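YokD protein (Bacillus subtilis, PDB 2NYG) is an antibiotic N-acetyltransferase family protein that binds coenzyme A, forms a homodimer and may contribute to antibiotic resistance. Local coordinates at the interface of chains A and B. Numbering follows the deposited sequence. Chains: chain A/B, YokD protein.

Contact 1: the interface of chains A and B. Residues chain A 50, 54, 122-123; chain B 99, 105.
In the homodimer of this antibiotic N-acetyltransferase family member, helix 48-60 and the loop following helix 114-119 of one subunit receive the tyrosine-bearing loop of the other, B:Tyr105 lying against A:Tyr122 and A:Pro123. B:Tyr105 buries 84 Å² here. The two phenol side chains run side by side and point the same way, and CE1 of A:Tyr122 sits over one face of the B:Tyr105 ring, displaced toward its rim, 3.6 Å from CG of B:Tyr105. CD1 of A:Tyr122 touches the CB methylene of B:Tyr105, so the overlap falls on the base of that ring rather than on its centre. The first torsion of B:Tyr105 (chi1 58°) tucks CG between its own backbone N and carbonyl carbon and carries the ring along the neighbouring phenol.

A:Pro123 closes another side of the same ring, crossing it at about a right angle: its CG meets the ring edge in the ring plane, and its CD lies 3.6 Å from CD2 of B:Tyr105. CD of A:Pro123 also lies over the rim of the A:Tyr122 ring.

At the hydroxyl end stands A:Gln54, reaching out from helix 48-60 with an extended chain beyond CG. Its NE2 donates to the phenol oxygen OH of A:Tyr122 over 3.0 Å, with an angle of 155° at the hydrogen and the oxygen close to the amide plane. This bond ties the loop to the helix and should limit rotation of the amide. That amide is turned 76° from the ring of B:Tyr105, whose OH lies 3.4 Å from NE2 of A:Gln54, a contact and not a hydrogen bond.

One helical turn earlier, A:Val50 presents its CG2 methyl obliquely to the pyrrolidine of B:Pro99, 3.7 Å from CB. The side of the same proline ring also passes the carbonyl oxygen OE1 of A:Gln54 at van der Waals range.

Contact 2: the interface of chains A and B. Residues chain A 104-105, 107, 120-121; chain B 50, 118, 121-122.
A:Tyr105 stacks on B:Tyr122 at the firm end of this homodimer patch, the two-fold twin of the tyrosine pair in contact 1 with the chains exchanged. Here the ring centroids are 4.6 Å apart and the planes are inclined by 29°. The ring of B:Tyr122 is directed there by a CG that extends away from its backbone N (chi1 -168°), beside the carbonyl carbon.

Helix 49-60 of chain B adds B:Val50, which crosses A:Tyr105 at about a right angle; its CG2 methyl comes 3.9 Å from CE1 of A:Tyr105. The other methyl, CG1, faces CD of A:Pro107 at 4.0 Å, so this one valine spans the tyrosine and the proline. CD1 of B:Leu118 packs beside the neighbouring backbone carbonyl of A:Tyr105 and guanidinium of A:Arg120. That methyl lies in the guanidinium plane, at its edge, 3.6 Å from NH2 of A:Arg120. A bend at chi3 (-106°) turns the arginine's terminal group toward the leucine, the two side chains crossing at about a right angle.

Beside the two-fold axis A:Ser121 meets B:Ser121, the same residue of both subunits. These small side chains are in contact, their CB atoms 3.7 Å apart, and B:Ser121 alone hides 52 Å². The hydroxyls lie near each other without a hydrogen bond between them; OG of B:Ser121 makes a weak bond back to the carbonyl O of B:Leu118.

The looser side belongs to A:Asn104 and A:Arg120, which hide 14 and 18 Å². A:Asn104 approaches B:Ser121 through its backbone carbonyl, and A:Arg120 meets the partner by the margin of its guanidinium.

In the fold, the patch sets the loop of chain A at residues 104-107 and the segment after its helix 114-119 against the end of helix 114-119, the segment after that helix and the start of helix 49-60 of chain B.

Contact 1: the interface of chains A and B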
ATOM      1  N   VAL A  50       8.625  -3.099   5.208  1.00 28.83           N
ATOM      2  CA  VAL A  50       9.643  -2.049   5.263  1.00 27.66           C
ATOM      3  C   VAL A  50      11.002  -2.648   5.613  1.00 28.75           C
ATOM      4  O   VAL A  50      12.027  -2.198   5.122  1.00 29.87           O
ATOM      5  CB  VAL A  50       9.310  -0.894   6.287  1.00 26.58           C
ATOM      6  CG1 VAL A  50       7.818  -0.691   6.391  1.00 26.45           C
ATOM      7  CG2 VAL A  50       9.932  -1.163   7.631  1.00 26.51           C
ATOM      8  N   GLN A  54      14.342  -2.289   3.205  1.00 30.15           N
ATOM      9  CA  GLN A  54      15.573  -1.696   3.687  1.00 29.68           C
ATOM     10  C   GLN A  54      16.730  -2.671   3.579  1.00 30.20           C
ATOM     11  O   GLN A  54      17.873  -2.275   3.373  1.00 29.78           O
ATOM     12  CB  GLN A  54      15.364  -1.240   5.119  1.00 26.48           C
ATOM     13  CG  GLN A  54      14.149  -0.362   5.220  1.00 26.42           C
ATOM     14  CD  GLN A  54      13.906   0.156   6.608  1.00 30.06           C
ATOM     15  OE1 GLN A  54      13.988  -0.585   7.586  1.00 30.75           O
ATOM     16  NE2 GLN A  54      13.586   1.434   6.703  1.00 29.74           N
ATOM     17  N   TYR A 122       7.544   4.555  -1.347  1.00 34.97           N
ATOM     18  CA  TYR A 122       8.648   4.609  -0.393  1.00 34.42           C
ATOM     19  C   TYR A 122       9.512   5.811  -0.795  1.00 35.43           C
ATOM     20  O   TYR A 122       9.657   6.113  -1.981  1.00 34.16           O
ATOM     21  CB  TYR A 122       9.475   3.326  -0.465  1.00 32.33           C
ATOM     22  CG  TYR A 122      10.416   3.124   0.698  1.00 32.77           C
ATOM     23  CD1 TYR A 122       9.940   2.705   1.940  1.00 33.00           C
ATOM     24  CD2 TYR A 122      11.791   3.318   0.553  1.00 33.52           C
ATOM     25  CE1 TYR A 122      10.814   2.471   3.012  1.00 33.70           C
ATOM     26  CE2 TYR A 122      12.672   3.090   1.620  1.00 32.71           C
ATOM     27  CZ  TYR A 122      12.175   2.664   2.844  1.00 32.13           C
ATOM     28  OH  TYR A 122      13.025   2.413   3.892  1.00 31.71           O
ATOM     29  N   PRO A 123      10.108   6.501   0.189  1.00 35.87           N
ATOM     30  CA  PRO A 123      10.940   7.667  -0.118  1.00 35.84           C
ATOM     31  C   PRO A 123      11.995   7.402  -1.181  1.00 36.00           C
ATOM     32  O   PRO A 123      12.841   6.510  -1.032  1.00 34.98           O
ATOM     33  CB  PRO A 123      11.565   8.013   1.230  1.00 34.13           C
ATOM     34  CG  PRO A 123      10.583   7.478   2.220  1.00 35.71           C
ATOM     35  CD  PRO A 123      10.201   6.162   1.620  1.00 35.18           C
TER
ATOM     36  N   PRO B  99      12.088  -1.883  12.959  1.00 37.01           N
ATOM     37  CA  PRO B  99      12.297  -0.652  12.194  1.00 36.37           C
ATOM     38  C   PRO B  99      11.496   0.507  12.788  1.00 36.13           C
ATOM     39  O   PRO B  99      10.312   0.361  13.112  1.00 36.36           O
ATOM     40  CB  PRO B  99      11.840  -1.035  10.787  1.00 36.52           C
ATOM     41  CG  PRO B  99      12.030  -2.521  10.749  1.00 35.68           C
ATOM     42  CD  PRO B  99      11.551  -2.951  12.101  1.00 35.45           C
ATOM     43  N   TYR B 105       6.561   6.271   5.323  1.00 38.87           N
ATOM     44  CA  TYR B 105       6.418   4.911   4.831  1.00 37.73           C
ATOM     45  C   TYR B 105       5.844   3.849   5.763  1.00 37.23           C
ATOM     46  O   TYR B 105       5.420   2.813   5.299  1.00 39.43           O
ATOM     47  CB  TYR B 105       7.766   4.428   4.283  1.00 36.18           C
ATOM     48  CG  TYR B 105       8.915   4.448   5.282  1.00 35.59           C
ATOM     49  CD1 TYR B 105       8.963   3.536   6.342  1.00 33.11           C
ATOM     50  CD2 TYR B 105       9.982   5.339   5.133  1.00 32.75           C
ATOM     51  CE1 TYR B 105      10.051   3.502   7.221  1.00 31.66           C
ATOM     52  CE2 TYR B 105      11.075   5.315   6.007  1.00 31.70           C
ATOM     53  CZ  TYR B 105      11.108   4.391   7.048  1.00 33.31           C
ATOM     54  OH  TYR B 105      12.201   4.331   7.894  1.00 31.11           O
TER

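Contact 2: the interface of chains A and B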
ATOM      1  N   ASN A 104       1.188   8.409  -9.239  1.00 41.58           N
ATOM      2  CA  ASN A 104       1.280   8.707  -7.822  1.00 41.42           C
ATOM      3  C   ASN A 104       0.297   8.016  -6.892  1.00 41.13           C
ATOM      4  O   ASN A 104       0.487   8.025  -5.673  1.00 40.34           O
ATOM      5  CB  ASN A 104       1.252  10.223  -7.638  1.00 41.03           C
ATOM      6  CG  ASN A 104       2.384  10.904  -8.390  1.00 43.15           C
ATOM      7  OD1 ASN A 104       2.161  11.618  -9.364  1.00 42.17           O
ATOM      8  ND2 ASN A 104       3.614  10.662  -7.950  1.00 41.81           N
ATOM      9  N   TYR A 105      -0.738   7.393  -7.448  1.00 40.21           N
ATOM     10  CA  TYR A 105      -1.690   6.720  -6.585  1.00 40.02           C
ATOM     11  C   TYR A 105      -2.394   5.464  -7.051  1.00 39.64           C
ATOM     12  O   TYR A 105      -2.956   4.760  -6.227  1.00 40.86           O
ATOM     13  CB  TYR A 105      -2.735   7.722  -6.078  1.00 41.47           C
ATOM     14  CG  TYR A 105      -3.460   8.526  -7.138  1.00 43.13           C
ATOM     15  CD1 TYR A 105      -4.493   7.968  -7.896  1.00 42.43           C
ATOM     16  CD2 TYR A 105      -3.152   9.869  -7.340  1.00 43.12           C
ATOM     17  CE1 TYR A 105      -5.205   8.745  -8.825  1.00 44.11           C
ATOM     18  CE2 TYR A 105      -3.849  10.644  -8.262  1.00 45.12           C
ATOM     19  CZ  TYR A 105      -4.875  10.085  -9.001  1.00 46.43           C
ATOM     20  OH  TYR A 105      -5.561  10.880  -9.898  1.00 46.65           O
ATOM     21  N   PRO A 107      -3.271   2.080  -7.206  1.00 37.84           N
ATOM     22  CA  PRO A 107      -2.846   0.851  -6.526  1.00 38.43           C
ATOM     23  C   PRO A 107      -2.437  -0.306  -7.450  1.00 40.90           C
ATOM     24  O   PRO A 107      -3.091  -0.583  -8.455  1.00 41.41           O
ATOM     25  CB  PRO A 107      -4.051   0.514  -5.649  1.00 36.83           C
ATOM     26  CG  PRO A 107      -5.200   1.082  -6.418  1.00 34.75           C
ATOM     27  CD  PRO A 107      -4.676   2.399  -6.896  1.00 35.46           C
ATOM     28  N   ARG A 120       6.333   1.189  -3.760  1.00 35.00           N
ATOM     29  CA  ARG A 120       5.982   2.218  -4.731  1.00 35.70           C
ATOM     30  C   ARG A 120       5.833   3.602  -4.128  1.00 35.08           C
ATOM     31  O   ARG A 120       6.015   4.593  -4.812  1.00 35.92           O
ATOM     32  CB  ARG A 120       4.699   1.853  -5.486  1.00 37.53           C
ATOM     33  CG  ARG A 120       3.449   1.742  -4.613  1.00 38.85           C
ATOM     34  CD  ARG A 120       2.193   1.619  -5.467  1.00 39.57           C
ATOM     35  NE  ARG A 120       1.405   2.851  -5.477  1.00 43.03           N
ATOM     36  CZ  ARG A 120       0.274   3.018  -4.797  1.00 43.25           C
ATOM     37  NH1 ARG A 120      -0.206   2.032  -4.054  1.00 42.07           N
ATOM     38  NH2 ARG A 120      -0.383   4.167  -4.858  1.00 43.56           N
ATOM     39  N   SER A 121       5.494   3.684  -2.855  1.00 34.05           N
ATOM     40  CA  SER A 121       5.355   4.993  -2.248  1.00 35.32           C
ATOM     41  C   SER A 121       6.369   5.139  -1.124  1.00 35.45           C
ATOM     42  O   SER A 121       6.097   5.748  -0.087  1.00 37.01           O
ATOM     43  CB  SER A 121       3.938   5.192  -1.726  1.00 34.56           C
ATOM     44  OG  SER A 121       3.695   4.341  -0.626  1.00 40.33           O
TER
ATOM     45  N   VAL B  50      -9.388   4.594  -4.841  1.00 46.96           N
ATOM     46  CA  VAL B  50      -9.097   5.861  -5.488  1.00 47.02           C
ATOM     47  C   VAL B  50     -10.398   6.494  -5.948  1.00 48.96           C
ATOM     48  O   VAL B  50     -10.439   7.670  -6.301  1.00 50.77           O
ATOM     49  CB  VAL B  50      -8.095   5.698  -6.677  1.00 46.41           C
ATOM     50  CG1 VAL B  50      -8.138   4.291  -7.200  1.00 46.97           C
ATOM     51  CG2 VAL B  50      -8.398   6.707  -7.798  1.00 43.57           C
ATOM     52  N   LEU B 118      -4.170   3.854   1.143  1.00 43.81           N
ATOM     53  CA  LEU B 118      -3.903   4.522  -0.117  1.00 44.60           C
ATOM     54  C   LEU B 118      -3.818   6.041   0.090  1.00 44.81           C
ATOM     55  O   LEU B 118      -2.908   6.717  -0.417  1.00 44.79           O
ATOM     56  CB  LEU B 118      -4.996   4.185  -1.129  1.00 44.51           C
ATOM     57  CG  LEU B 118      -4.881   4.896  -2.475  1.00 46.32           C
ATOM     58  CD1 LEU B 118      -3.527   4.608  -3.117  1.00 46.91           C
ATOM     59  CD2 LEU B 118      -6.005   4.437  -3.372  1.00 47.74           C
ATOM     60  N   SER B 121      -0.585   8.124   1.138  1.00 45.06           N
ATOM     61  CA  SER B 121       0.485   8.392   0.186  1.00 46.45           C
ATOM     62  C   SER B 121      -0.107   8.992  -1.088  1.00 47.28           C
ATOM     63  O   SER B 121       0.483   8.933  -2.161  1.00 46.79           O
ATOM     64  CB  SER B 121       1.276   7.116  -0.110  1.00 46.30           C
ATOM     65  OG  SER B 121       0.422   6.046  -0.449  1.00 49.43           O
ATOM     66  N   TYR B 122      -1.292   9.582  -0.934  1.00 50.34           N
ATOM     67  CA  TYR B 122      -2.011  10.239  -2.023  1.00 52.12           C
ATOM     68  C   TYR B 122      -1.513  11.683  -2.083  1.00 53.01           C
ATOM     69  O   TYR B 122      -1.294  12.317  -1.051  1.00 52.91           O
ATOM     70  CB  TYR B 122      -3.512  10.227  -1.737  1.00 54.41           C
ATOM     71  CG  TYR B 122      -4.392  10.613  -2.903  1.00 56.24           C
ATOM     72  CD1 TYR B 122      -4.815   9.657  -3.826  1.00 56.87           C
ATOM     73  CD2 TYR B 122      -4.827  11.922  -3.070  1.00 57.03           C
ATOM     74  CE1 TYR B 122      -5.656   9.991  -4.884  1.00 57.52           C
ATOM     75  CE2 TYR B 122      -5.671  12.268  -4.129  1.00 59.21           C
ATOM     76  CZ  TYR B 122      -6.078  11.293  -5.030  1.00 58.57           C
ATOM     77  OH  TYR B 122      -6.908  11.610  -6.076  1.00 59.83           O
TER

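Contact 1 and contact 2 lie about 14 Å apart, measured between the centres of their C-alpha atoms, within a single two-fold symmetric interface. Both use Val50, Tyr105 and Tyr122, with the chains exchanged: the tyrosine pairing of contact 1 recurs as its twin in contact 2, while the serines of contact 2 mark the region near the axis. Each subunit thus both gives and receives a tyrosine. The helix carrying Val50 follows the coenzyme A-binding loop 39-45, and Gln114, another coenzyme A-binding residue, begins helix 114-119, so dimerisation may help steady the scaffold of the cofactor site.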